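Local coordinates for peptidase, M20/M25/M40 family (Staphylococcus aureus, PDB 4EWT), which probably hydrolyses N-acyl amino acids or related amide substrates, as a manganese-bound amidohydrolase of the M20/M25/M40 peptidase family, at residues Ile64-Gly70 with Lys123-Lys129; Arg58-Ile64 with Val130-Pro136; Tyr111-Leu115 with Ser376-Gly381; Ile75-Phe79 with His108-Met112. All coordinates share one frame. Where two conformers were deposited one is given. Residue numbers count along the deposited sequence, not the author numbering.

Interaction 1: Ile64-Gly70 with Lys123-Lys129; sequences IDSGKPG and KDSFTGK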
loop_
_atom_site.group_PDB
_atom_site.type_symbol
_atom_site.label_atom_id
_atom_site.label_comp_id
_atom_site.label_asym_id
_atom_site.label_seq_id
_atom_site.Cartn_x
_atom_site.Cartn_y
_atom_site.Cartn_z
ATOM N N ILE A 64 -38.667 35.761 -26.294
ATOM C CA ILE A 64 -40.016 35.669 -26.828
ATOM C C ILE A 64 -40.940 36.327 -25.805
ATOM O O ILE A 64 -41.370 35.686 -24.837
ATOM C CB ILE A 64 -40.452 34.200 -27.055
ATOM C CG1 ILE A 64 -39.359 33.393 -27.769
ATOM C CG2 ILE A 64 -41.773 34.146 -27.825
ATOM C CD1 ILE A 64 -39.594 31.889 -27.756
ATOM N N ASP A 65 -41.220 37.612 -26.012
ATOM C CA ASP A 65 -42.086 38.363 -25.108
ATOM C C ASP A 65 -43.517 38.284 -25.616
ATOM O O ASP A 65 -43.797 38.635 -26.764
ATOM C CB ASP A 65 -41.623 39.824 -25.005
ATOM C CG ASP A 65 -42.307 40.597 -23.866
ATOM O OD1 ASP A 65 -43.332 40.127 -23.318
ATOM O OD2 ASP A 65 -41.817 41.695 -23.519
ATOM N N SER A 66 -44.422 37.818 -24.758
ATOM C CA SER A 66 -45.833 37.694 -25.120
ATOM C C SER A 66 -46.498 39.064 -25.300
ATOM O O SER A 66 -47.564 39.167 -25.905
ATOM C CB SER A 66 -46.582 36.898 -24.054
ATOM O OG SER A 66 -46.777 37.686 -22.895
ATOM N N GLY A 67 -45.858 40.102 -24.764
ATOM C CA GLY A 67 -46.395 41.459 -24.783
ATOM C C GLY A 67 -47.120 41.784 -23.489
ATOM O O GLY A 67 -47.475 42.937 -23.239
ATOM N N LYS A 68 -47.331 40.757 -22.667
ATOM C CA LYS A 68 -48.118 40.875 -21.440
ATOM C C LYS A 68 -47.242 40.594 -20.213
ATOM O O LYS A 68 -46.247 39.868 -20.323
ATOM C CB LYS A 68 -49.324 39.923 -21.492
ATOM C CG LYS A 68 -50.341 40.252 -22.600
ATOM C CD LYS A 68 -51.118 39.015 -23.069
ATOM C CE LYS A 68 -50.256 38.105 -23.950
ATOM N NZ LYS A 68 -50.922 36.806 -24.274
ATOM N N PRO A 69 -47.599 41.173 -19.048
ATOM C CA PRO A 69 -46.783 41.001 -17.845
ATOM C C PRO A 69 -46.851 39.577 -17.301
ATOM O O PRO A 69 -47.893 38.924 -17.398
ATOM C CB PRO A 69 -47.413 41.983 -16.843
ATOM C CG PRO A 69 -48.274 42.897 -17.670
ATOM C CD PRO A 69 -48.751 42.059 -18.794
ATOM N N GLY A 70 -45.740 39.104 -16.739
ATOM C CA GLY A 70 -45.684 37.761 -16.186
ATOM C C GLY A 70 -44.287 37.255 -15.885
ATOM O O GLY A 70 -43.290 37.973 -16.020
ATOM N N LYS A 123 -47.896 33.719 -29.018
ATOM C CA LYS A 123 -47.843 34.743 -27.976
ATOM C C LYS A 123 -49.217 35.012 -27.364
ATOM O O LYS A 123 -49.307 35.509 -26.236
ATOM C CB LYS A 123 -47.218 36.037 -28.501
ATOM C CG LYS A 123 -45.748 35.906 -28.867
ATOM C CD LYS A 123 -45.192 37.230 -29.352
ATOM C CE LYS A 123 -43.707 37.131 -29.659
ATOM N NZ LYS A 123 -43.154 38.474 -30.000
ATOM N N ASP A 124 -50.264 34.595 -28.052
ATOM C CA ASP A 124 -51.659 34.794 -27.641
ATOM C C ASP A 124 -52.027 33.673 -26.651
ATOM O O ASP A 124 -53.127 33.638 -26.179
ATOM C CB ASP A 124 -52.643 34.697 -28.817
ATOM C CG ASP A 124 -52.581 35.902 -29.745
ATOM O OD1 ASP A 124 -51.904 36.892 -29.406
ATOM O OD2 ASP A 124 -53.220 35.857 -30.818
ATOM N N SER A 125 -51.113 32.768 -26.384
ATOM C CA SER A 125 -51.375 31.636 -25.483
ATOM C C SER A 125 -50.587 31.624 -24.168
ATOM O O SER A 125 -50.695 30.670 -23.390
ATOM C CB SER A 125 -51.171 30.306 -26.221
ATOM O OG SER A 125 -52.074 30.193 -27.305
ATOM N N PHE A 126 -49.790 32.661 -23.919
ATOM C CA PHE A 126 -49.091 32.785 -22.636
ATOM C C PHE A 126 -48.841 34.237 -22.251
ATOM O O PHE A 126 -49.143 35.153 -23.020
ATOM C CB PHE A 126 -47.789 31.954 -22.594
ATOM C CG PHE A 126 -46.746 32.372 -23.603
ATOM C CD1 PHE A 126 -45.736 33.262 -23.250
ATOM C CD2 PHE A 126 -46.760 31.851 -24.901
ATOM C CE1 PHE A 126 -44.763 33.644 -24.175
ATOM C CE2 PHE A 126 -45.791 32.223 -25.839
ATOM C CZ PHE A 126 -44.794 33.121 -25.478
ATOM N N THR A 127 -48.302 34.426 -21.049
ATOM C CA THR A 127 -47.926 35.742 -20.538
ATOM C C THR A 127 -46.458 35.725 -20.118
ATOM O O THR A 127 -45.850 34.663 -20.012
ATOM C CB THR A 127 -48.783 36.154 -19.331
ATOM O OG1 THR A 127 -48.560 35.231 -18.259
ATOM C CG2 THR A 127 -50.269 36.170 -19.696
ATOM N N GLY A 128 -45.901 36.906 -19.869
ATOM C CA GLY A 128 -44.490 37.028 -19.521
ATOM C C GLY A 128 -43.601 36.717 -20.708
ATOM O O GLY A 128 -43.929 37.063 -21.841
ATOM N N LYS A 129 -42.482 36.046 -20.444
ATOM C CA LYS A 129 -41.464 35.826 -21.455
ATOM C C LYS A 129 -40.872 34.426 -21.407
ATOM O O LYS A 129 -40.772 33.803 -20.341
ATOM C CB LYS A 129 -40.305 36.814 -21.278
ATOM C CG LYS A 129 -40.629 38.285 -21.446
ATOM C CD LYS A 129 -39.400 39.109 -21.092
ATOM C CE LYS A 129 -39.767 40.512 -20.649
ATOM N NZ LYS A 129 -38.678 41.066 -19.791
#
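K123 has the largest area covered here, 75 Å², followed by K68 with 69 Å² and I64 with 68 Å². K123 runs its extended chain beneath the turn that follows D65: its CD lies 3.3 Å from D65 O, and its NZ makes a weak hydrogen bond of 3.3 Å to the same D65 O while forming a salt bridge with D48. K68 reaches back over the opposing loop. Its NZ donates to K123 O at 2.9 Å and to F126 O at 2.7 Å, so one ammonium group ties two carbonyls together. I64 supplies the apolar part, with CG2 4.0 Å from F126 CZ, at the ring edge, and 4.0 Å from K123 CE.

Between these side chains the backbones join. S66 N and S66 OG each donate to G128 O at 3.1 Å, and G128 N donates to K68 O at 3.0 Å. The turn is shaped by an Asx turn (G67 N to D65 OD1, 2.9 Å) and an ST turn (K68 N to S66 OG, 3.1 Å). G70 CA and G128 CA lie only 3.6 Å apart, too close for a side chain on either residue. D65 and K129 form an antiparallel non-hydrogen-bonded pair, placing the contact where strand 60-65 runs into the turn and the loop after helix 105-120 enters strand 129-135; F126 packs on L388, and K129 backbone-bonds to L73 of strand 72-78.

Interaction 2: Arg58-Ile64 with Val130-Pro136; sequences RGIKVTI and VVVIHQP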
loop_
_atom_site.group_PDB
_atom_site.type_symbol
_atom_site.label_atom_id
_atom_site.label_comp_id
_atom_site.label_asym_id
_atom_site.label_seq_id
_atom_site.Cartn_x
_atom_site.Cartn_y
_atom_site.Cartn_z
ATOM N N ARG A 58 -19.980 34.152 -28.384
ATOM C CA ARG A 58 -20.898 33.244 -29.093
ATOM C C ARG A 58 -22.140 32.861 -28.275
ATOM O O ARG A 58 -22.817 31.873 -28.570
ATOM C CB ARG A 58 -20.161 32.008 -29.626
ATOM C CG ARG A 58 -19.048 32.350 -30.602
ATOM C CD ARG A 58 -18.121 31.180 -30.825
ATOM N NE ARG A 58 -16.826 31.616 -31.338
ATOM C CZ ARG A 58 -15.748 31.828 -30.586
ATOM N NH1 ARG A 58 -15.795 31.637 -29.271
ATOM N NH2 ARG A 58 -14.617 32.226 -31.155
ATOM N N GLY A 59 -22.444 33.666 -27.259
ATOM C CA GLY A 59 -23.657 33.495 -26.463
ATOM C C GLY A 59 -24.867 34.126 -27.129
ATOM O O GLY A 59 -24.833 35.298 -27.519
ATOM N N ILE A 60 -25.938 33.343 -27.261
ATOM C CA ILE A 60 -27.158 33.792 -27.938
ATOM C C ILE A 60 -28.376 33.656 -27.030
ATOM O O ILE A 60 -28.690 32.568 -26.547
ATOM C CB ILE A 60 -27.396 33.038 -29.270
ATOM C CG1 ILE A 60 -26.162 33.132 -30.171
ATOM C CG2 ILE A 60 -28.628 33.605 -30.007
ATOM C CD1 ILE A 60 -26.107 32.081 -31.257
ATOM N N LYS A 61 -29.055 34.777 -26.819
ATOM C CA LYS A 61 -30.206 34.876 -25.934
ATOM C C LYS A 61 -31.392 35.376 -26.764
ATOM O O LYS A 61 -31.461 36.563 -27.114
ATOM C CB LYS A 61 -29.870 35.869 -24.819
ATOM C CG LYS A 61 -30.864 36.016 -23.683
ATOM C CD LYS A 61 -30.917 37.485 -23.281
ATOM C CE LYS A 61 -30.753 37.703 -21.791
ATOM N NZ LYS A 61 -32.021 37.579 -21.020
ATOM N N VAL A 62 -32.314 34.476 -27.101
ATOM C CA VAL A 62 -33.495 34.889 -27.867
ATOM C C VAL A 62 -34.719 35.030 -26.959
ATOM O O VAL A 62 -35.115 34.086 -26.267
ATOM C CB VAL A 62 -33.739 34.046 -29.174
ATOM C CG1 VAL A 62 -32.521 33.216 -29.524
ATOM C CG2 VAL A 62 -34.979 33.175 -29.086
ATOM N N THR A 63 -35.269 36.242 -26.933
ATOM C CA THR A 63 -36.400 36.578 -26.076
ATOM C C THR A 63 -37.722 36.514 -26.849
ATOM O O THR A 63 -37.864 37.103 -27.922
ATOM C CB THR A 63 -36.214 37.967 -25.410
ATOM O OG1 THR A 63 -35.020 37.962 -24.618
ATOM C CG2 THR A 63 -37.385 38.309 -24.498
ATOM N N ILE A 64 -38.667 35.761 -26.294
ATOM C CA ILE A 64 -40.016 35.669 -26.828
ATOM C C ILE A 64 -40.940 36.327 -25.805
ATOM O O ILE A 64 -41.370 35.686 -24.837
ATOM C CB ILE A 64 -40.452 34.200 -27.055
ATOM C CG1 ILE A 64 -39.359 33.393 -27.769
ATOM C CG2 ILE A 64 -41.773 34.146 -27.825
ATOM C CD1 ILE A 64 -39.594 31.889 -27.756
ATOM N N VAL A 130 -40.461 33.951 -22.576
ATOM C CA VAL A 130 -39.567 32.817 -22.682
ATOM C C VAL A 130 -38.200 33.382 -23.038
ATOM O O VAL A 130 -38.079 34.226 -23.931
ATOM C CB VAL A 130 -39.989 31.835 -23.790
ATOM C CG1 VAL A 130 -39.076 30.615 -23.796
ATOM C CG2 VAL A 130 -41.428 31.404 -23.615
ATOM N N VAL A 131 -37.181 32.928 -22.323
ATOM C CA VAL A 131 -35.805 33.215 -22.677
ATOM C C VAL A 131 -35.185 31.909 -23.170
ATOM O O VAL A 131 -34.922 31.005 -22.389
ATOM C CB VAL A 131 -34.998 33.794 -21.472
ATOM C CG1 VAL A 131 -33.526 33.939 -21.818
ATOM C CG2 VAL A 131 -35.569 35.144 -21.053
ATOM N N VAL A 132 -34.966 31.814 -24.472
ATOM C CA VAL A 132 -34.284 30.671 -25.032
ATOM C C VAL A 132 -32.787 30.936 -24.967
ATOM O O VAL A 132 -32.319 31.975 -25.440
ATOM C CB VAL A 132 -34.724 30.411 -26.477
ATOM C CG1 VAL A 132 -34.002 29.204 -27.038
ATOM C CG2 VAL A 132 -36.229 30.216 -26.527
ATOM N N ILE A 133 -32.055 30.002 -24.360
ATOM C CA ILE A 133 -30.614 30.102 -24.212
ATOM C C ILE A 133 -29.934 29.092 -25.133
ATOM O O ILE A 133 -30.035 27.883 -24.921
ATOM C CB ILE A 133 -30.180 29.848 -22.734
ATOM C CG1 ILE A 133 -30.780 30.906 -21.802
ATOM C CG2 ILE A 133 -28.652 29.824 -22.595
ATOM C CD1 ILE A 133 -30.631 30.580 -20.315
ATOM N N HIS A 134 -29.256 29.591 -26.162
ATOM C CA HIS A 134 -28.417 28.753 -27.007
ATOM C C HIS A 134 -26.973 28.907 -26.533
ATOM O O HIS A 134 -26.354 29.957 -26.733
ATOM C CB HIS A 134 -28.571 29.134 -28.489
ATOM C CG HIS A 134 -29.868 28.695 -29.096
ATOM N ND1 HIS A 134 -30.888 29.576 -29.391
ATOM C CD2 HIS A 134 -30.307 27.471 -29.473
ATOM C CE1 HIS A 134 -31.896 28.912 -29.931
ATOM N NE2 HIS A 134 -31.573 27.632 -29.984
ATOM N N GLN A 135 -26.454 27.861 -25.889
ATOM C CA GLN A 135 -25.186 27.930 -25.161
ATOM C C GLN A 135 -24.034 27.222 -25.873
ATOM O O GLN A 135 -24.160 26.059 -26.251
ATOM C CB GLN A 135 -25.359 27.347 -23.752
ATOM C CG GLN A 135 -24.182 27.581 -22.808
ATOM C CD GLN A 135 -24.117 26.554 -21.701
ATOM O OE1 GLN A 135 -25.002 26.478 -20.845
ATOM N NE2 GLN A 135 -23.066 25.744 -21.714
ATOM N N PRO A 136 -22.904 27.926 -26.057
ATOM C CA PRO A 136 -21.681 27.296 -26.535
ATOM C C PRO A 136 -20.871 26.720 -25.372
ATOM O O PRO A 136 -21.252 26.883 -24.207
ATOM C CB PRO A 136 -20.914 28.473 -27.139
ATOM C CG PRO A 136 -21.284 29.618 -26.285
ATOM C CD PRO A 136 -22.741 29.386 -25.933
#
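Strands 60-64 and 130-135 are antiparallel neighbours in the mixed central sheet of the metal-binding α/β domain; their axes approach to 4.8 Å with 160° between directions. R58, salt-bridged through NE to D34, precedes the strand, and its O lies 3.6 Å from P136 CG. G59 continues the loop before the strand, with G59 CA 4.2 Å from P136 CD. I60 begins the ladder as a hydrogen-bonded pair with H134: H134 N donates to I60 O at 3.1 Å, whereas the return bond from I60 N to H134 O is weak at 3.5 Å. K61 faces I133 in a non-hydrogen-bonded pair, and its CG reaches V131 CG1 at 3.9 Å. V62 pairs tightly with V132, through V62 N to V132 O at 3.0 Å and V132 N to V62 O at 2.9 Å. On this face, V132 and H134 also meet helix 105-120; on the face of K61, T63, V131 and I133, helix 144-150 touches I133. T63 opposes V131 with a CA-CA separation of 4.8 Å, the shortest between these two segments. At I64 the N-H points almost straight at its acceptor, with I64 N 2.9 Å from V130 O and an angle of 178°.

Interaction 3: Tyr111-Leu115 with Ser376-Gly381; sequences YMLVL and SAEAVG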
loop_
_atom_site.group_PDB
_atom_site.type_symbol
_atom_site.label_atom_id
_atom_site.label_comp_id
_atom_site.label_asym_id
_atom_site.label_seq_id
_atom_site.Cartn_x
_atom_site.Cartn_y
_atom_site.Cartn_z
ATOM N N TYR A 111 -34.285 20.818 -31.900
ATOM C CA TYR A 111 -35.640 20.835 -31.357
ATOM C C TYR A 111 -35.964 22.210 -30.760
ATOM O O TYR A 111 -37.090 22.680 -30.885
ATOM C CB TYR A 111 -35.870 19.711 -30.333
ATOM C CG TYR A 111 -35.626 20.125 -28.896
ATOM C CD1 TYR A 111 -36.595 20.833 -28.173
ATOM C CD2 TYR A 111 -34.432 19.814 -28.259
ATOM C CE1 TYR A 111 -36.364 21.233 -26.856
ATOM C CE2 TYR A 111 -34.198 20.201 -26.936
ATOM C CZ TYR A 111 -35.173 20.908 -26.244
ATOM O OH TYR A 111 -34.944 21.298 -24.940
ATOM N N MET A 112 -34.971 22.833 -30.119
ATOM C CA MET A 112 -35.143 24.142 -29.499
ATOM C C MET A 112 -35.418 25.241 -30.528
ATOM O O MET A 112 -36.247 26.122 -30.293
ATOM C CB MET A 112 -33.919 24.510 -28.654
ATOM C CG MET A 112 -34.098 25.810 -27.870
ATOM S SD MET A 112 -35.429 25.712 -26.636
ATOM C CE MET A 112 -34.561 24.787 -25.343
ATOM N N LEU A 113 -34.720 25.198 -31.663
ATOM C CA LEU A 113 -34.964 26.187 -32.715
ATOM C C LEU A 113 -36.405 26.104 -33.215
ATOM O O LEU A 113 -37.076 27.129 -33.358
ATOM C CB LEU A 113 -33.976 26.034 -33.885
ATOM C CG LEU A 113 -32.499 26.393 -33.689
ATOM C CD1 LEU A 113 -31.728 25.942 -34.909
ATOM C CD2 LEU A 113 -32.265 27.887 -33.431
ATOM N N VAL A 114 -36.883 24.887 -33.449
ATOM C CA VAL A 114 -38.241 24.675 -33.952
ATOM C C VAL A 114 -39.307 24.939 -32.874
ATOM O O VAL A 114 -40.390 25.449 -33.173
ATOM C CB VAL A 114 -38.394 23.265 -34.596
ATOM C CG1 VAL A 114 -39.826 23.023 -35.067
ATOM C CG2 VAL A 114 -37.425 23.109 -35.760
ATOM N N LEU A 115 -38.999 24.616 -31.624
ATOM C CA LEU A 115 -39.902 24.944 -30.532
ATOM C C LEU A 115 -40.012 26.456 -30.341
ATOM O O LEU A 115 -41.099 26.971 -30.094
ATOM C CB LEU A 115 -39.454 24.282 -29.235
ATOM C CG LEU A 115 -40.212 24.697 -27.962
ATOM C CD1 LEU A 115 -41.685 24.334 -28.033
ATOM C CD2 LEU A 115 -39.567 24.056 -26.744
ATOM N N SER A 376 -38.837 16.025 -26.993
ATOM C CA SER A 376 -38.212 17.127 -26.263
ATOM C C SER A 376 -38.992 18.433 -26.439
ATOM O O SER A 376 -39.287 19.130 -25.462
ATOM C CB SER A 376 -36.761 17.305 -26.707
ATOM O OG SER A 376 -36.006 16.150 -26.390
ATOM N N ALA A 377 -39.337 18.751 -27.684
ATOM C CA ALA A 377 -40.110 19.954 -27.981
ATOM C C ALA A 377 -41.482 19.929 -27.311
ATOM O O ALA A 377 -41.887 20.912 -26.691
ATOM C CB ALA A 377 -40.237 20.154 -29.489
ATOM N N GLU A 378 -42.178 18.796 -27.422
ATOM C CA GLU A 378 -43.503 18.626 -26.812
ATOM C C GLU A 378 -43.444 18.803 -25.299
ATOM O O GLU A 378 -44.275 19.508 -24.720
ATOM C CB GLU A 378 -44.107 17.260 -27.165
ATOM C CG GLU A 378 -44.715 17.173 -28.568
ATOM C CD GLU A 378 -45.115 15.750 -28.957
ATOM O OE1 GLU A 378 -44.863 14.811 -28.168
ATOM O OE2 GLU A 378 -45.676 15.564 -30.056
ATOM N N ALA A 379 -42.458 18.168 -24.676
ATOM C CA ALA A 379 -42.245 18.258 -23.236
ATOM C C ALA A 379 -41.950 19.681 -22.771
ATOM O O ALA A 379 -42.628 20.200 -21.889
ATOM C CB ALA A 379 -41.123 17.328 -22.818
ATOM N N VAL A 380 -40.948 20.313 -23.377
ATOM C CA VAL A 380 -40.552 21.668 -22.999
ATOM C C VAL A 380 -41.666 22.669 -23.313
ATOM O O VAL A 380 -42.018 23.500 -22.469
ATOM C CB VAL A 380 -39.185 22.069 -23.639
ATOM C CG1 VAL A 380 -38.814 23.499 -23.313
ATOM C CG2 VAL A 380 -38.084 21.136 -23.149
ATOM N N GLY A 381 -42.251 22.568 -24.507
ATOM C CA GLY A 381 -43.367 23.434 -24.865
ATOM C C GLY A 381 -44.538 23.357 -23.897
ATOM O O GLY A 381 -45.106 24.384 -23.515
#
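S376 meets the other helix through its CB, which sits 3.6 Å from the centroid of the Y111 ring and 5° off the ring normal, a CH-pi contact over the face. Its hydroxyl is occupied by S372 and T349. At A377 the small side chain allows close approach: A377 CA is 5.6 Å from L115 CA, A377 CB lies 3.9 Å from Y111 CD1 and 4.2 Å from L115 CB, and A377 N is 3.5 Å from Y111 CD1. The segment axes come within 9.4 Å and cross at -52°. With Y111 and L115 spaced four residues apart on one helix, and S376 and V380, like A377 and G381, so spaced on the other, the geometry fits ridges-into-grooves packing of i, i+4 rows. Helices 105-120 and 372-386 lie together against the central sheet of the α/β domain, where both M112 and V380 touch I75 of strand 72-78. One turn on from S376, V380 drops between the two partner side chains, its CG1 3.6 Å from L115 CD2 and its CG2 3.6 Å from Y111 OH. G381 CA lies 3.7 Å from L115 CD1, and an ideal CB at this position would come within 3.1 Å of L115 CD1.

Interaction 4: Ile75-Phe79 with His108-Met112; sequences IRADF and HTAYM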
loop_
_atom_site.group_PDB
_atom_site.type_symbol
_atom_site.label_atom_id
_atom_site.label_comp_id
_atom_site.label_asym_id
_atom_site.label_seq_id
_atom_site.Cartn_x
_atom_site.Cartn_y
_atom_site.Cartn_z
ATOM N N ILE A 75 -35.294 28.484 -21.167
ATOM C CA ILE A 75 -35.122 27.118 -21.656
ATOM C C ILE A 75 -33.783 27.028 -22.391
ATOM O O ILE A 75 -33.436 27.907 -23.171
ATOM C CB ILE A 75 -36.326 26.654 -22.520
ATOM C CG1 ILE A 75 -36.576 27.612 -23.687
ATOM C CG2 ILE A 75 -37.587 26.557 -21.642
ATOM C CD1 ILE A 75 -37.693 27.174 -24.610
ATOM N N ARG A 76 -33.020 25.982 -22.109
ATOM C CA ARG A 76 -31.610 25.961 -22.482
ATOM C C ARG A 76 -31.258 24.815 -23.438
ATOM O O ARG A 76 -31.667 23.675 -23.229
ATOM C CB ARG A 76 -30.757 25.915 -21.207
ATOM C CG ARG A 76 -29.263 25.915 -21.418
ATOM C CD ARG A 76 -28.717 24.507 -21.602
ATOM N NE ARG A 76 -27.313 24.478 -21.228
ATOM C CZ ARG A 76 -26.629 23.384 -20.904
ATOM N NH1 ARG A 76 -27.201 22.177 -20.922
ATOM N NH2 ARG A 76 -25.363 23.516 -20.556
ATOM N N ALA A 77 -30.516 25.152 -24.495
ATOM C CA ALA A 77 -29.925 24.164 -25.406
ATOM C C ALA A 77 -28.476 24.531 -25.689
ATOM O O ALA A 77 -28.182 25.670 -26.040
ATOM C CB ALA A 77 -30.710 24.094 -26.722
ATOM N N ASP A 78 -27.575 23.565 -25.542
ATOM C CA ASP A 78 -26.155 23.774 -25.861
ATOM C C ASP A 78 -25.833 23.336 -27.291
ATOM O O ASP A 78 -26.582 22.544 -27.885
ATOM C CB ASP A 78 -25.222 23.110 -24.827
ATOM C CG ASP A 78 -25.709 21.735 -24.369
ATOM O OD1 ASP A 78 -26.704 21.197 -24.909
ATOM O OD2 ASP A 78 -25.077 21.181 -23.452
ATOM N N PHE A 79 -24.753 23.878 -27.855
ATOM C CA PHE A 79 -24.446 23.620 -29.267
ATOM C C PHE A 79 -22.992 23.324 -29.655
ATOM O O PHE A 79 -22.691 23.196 -30.849
ATOM C CB PHE A 79 -25.041 24.701 -30.180
ATOM C CG PHE A 79 -24.484 26.088 -29.969
ATOM C CD1 PHE A 79 -23.329 26.503 -30.634
ATOM C CD2 PHE A 79 -25.155 27.005 -29.162
ATOM C CE1 PHE A 79 -22.839 27.801 -30.474
ATOM C CE2 PHE A 79 -24.674 28.309 -28.999
ATOM C CZ PHE A 79 -23.512 28.707 -29.655
ATOM N N HIS A 108 -30.227 18.856 -29.420
ATOM C CA HIS A 108 -30.742 19.873 -28.513
ATOM C C HIS A 108 -31.047 21.195 -29.240
ATOM O O HIS A 108 -32.098 21.798 -29.034
ATOM C CB HIS A 108 -29.796 20.116 -27.345
ATOM C CG HIS A 108 -29.502 18.887 -26.539
ATOM N ND1 HIS A 108 -28.354 18.752 -25.791
ATOM C CD2 HIS A 108 -30.196 17.735 -26.376
ATOM C CE1 HIS A 108 -28.356 17.573 -25.194
ATOM N NE2 HIS A 108 -29.458 16.933 -25.539
ATOM N N THR A 109 -30.126 21.620 -30.098
ATOM C CA THR A 109 -30.292 22.859 -30.849
ATOM C C THR A 109 -31.458 22.748 -31.839
ATOM O O THR A 109 -32.290 23.654 -31.940
ATOM C CB THR A 109 -28.970 23.234 -31.549
ATOM O OG1 THR A 109 -27.940 23.295 -30.556
ATOM C CG2 THR A 109 -29.063 24.584 -32.258
ATOM N N ALA A 110 -31.534 21.611 -32.521
ATOM C CA ALA A 110 -32.565 21.373 -33.528
ATOM C C ALA A 110 -33.981 21.538 -32.978
ATOM O O ALA A 110 -34.787 22.316 -33.528
ATOM C CB ALA A 110 -32.386 19.990 -34.171
ATOM N N TYR A 111 -34.285 20.818 -31.900
ATOM C CA TYR A 111 -35.640 20.835 -31.357
ATOM C C TYR A 111 -35.964 22.210 -30.760
ATOM O O TYR A 111 -37.090 22.680 -30.885
ATOM C CB TYR A 111 -35.870 19.711 -30.333
ATOM C CG TYR A 111 -35.626 20.125 -28.896
ATOM C CD1 TYR A 111 -36.595 20.833 -28.173
ATOM C CD2 TYR A 111 -34.432 19.814 -28.259
ATOM C CE1 TYR A 111 -36.364 21.233 -26.856
ATOM C CE2 TYR A 111 -34.198 20.201 -26.936
ATOM C CZ TYR A 111 -35.173 20.908 -26.244
ATOM O OH TYR A 111 -34.944 21.298 -24.940
ATOM N N MET A 112 -34.971 22.833 -30.119
ATOM C CA MET A 112 -35.143 24.142 -29.499
ATOM C C MET A 112 -35.418 25.241 -30.528
ATOM O O MET A 112 -36.247 26.122 -30.293
ATOM C CB MET A 112 -33.919 24.510 -28.654
ATOM C CG MET A 112 -34.098 25.810 -27.870
ATOM S SD MET A 112 -35.429 25.712 -26.636
ATOM C CE MET A 112 -34.561 24.787 -25.343
HETATM O O HOH W 1 -32.167 21.141 -24.282
#
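This is strand-to-helix packing at the heart of the α/β domain, within a beta-alpha-beta crossover: strand 72-78 leads to helix 105-120, which returns to strand 129-135, the parallel neighbour of 72-78 in the sheet. The short segments run at 140° to one another with axes 7.4 Å apart. I75 and A77 point their CB atoms at the helix, as alternation in a strand requires. I75 CD1 touches M112 SD at 3.4 Å, while A77 CB packs on H108 O at 3.5 Å and on M112 CB at 3.8 Å. M112, with 81 Å² covered, is the main filler.

Toward the metal site the contact becomes polar. H108 ND1 donates to D78 OD1 at 3.1 Å, and H108 NE2 accepts from V165 N; the H108 ring also meets that of the metal ligand H164 edge-to-face. The D78 side chain is about 4 Å from a manganese ion, nearest atoms, so the strand end and the helix are linked next to the metal centre. Further back a water bridges the layers: it donates to R76 O at 2.8 Å from its oxygen, and that oxygen accepts from Y111 OH at 2.9 Å.

Overall arrangement
Following the chain, strand 60-65 opens interactions 2 and 1 in turn, sharing I64. Strand 72-78 then opens interaction 4, which closes first, at 108-112. Helix 105-120 carries on to open interaction 3, with Y111 and M112 common to both. Residues 123-129 close interaction 1 and 130-136 close interaction 2, so 4 nests inside 1 and 1 inside 2. Interaction 3 closes only at 376-381, crossing both 1 and 2 and bringing the C-terminal helix 372-386 against helix 105-120. Strand 129-135 joins interactions 2 and 4 by pairing with strand 72-78, while V132 packing on M112 links sheet and helix layer.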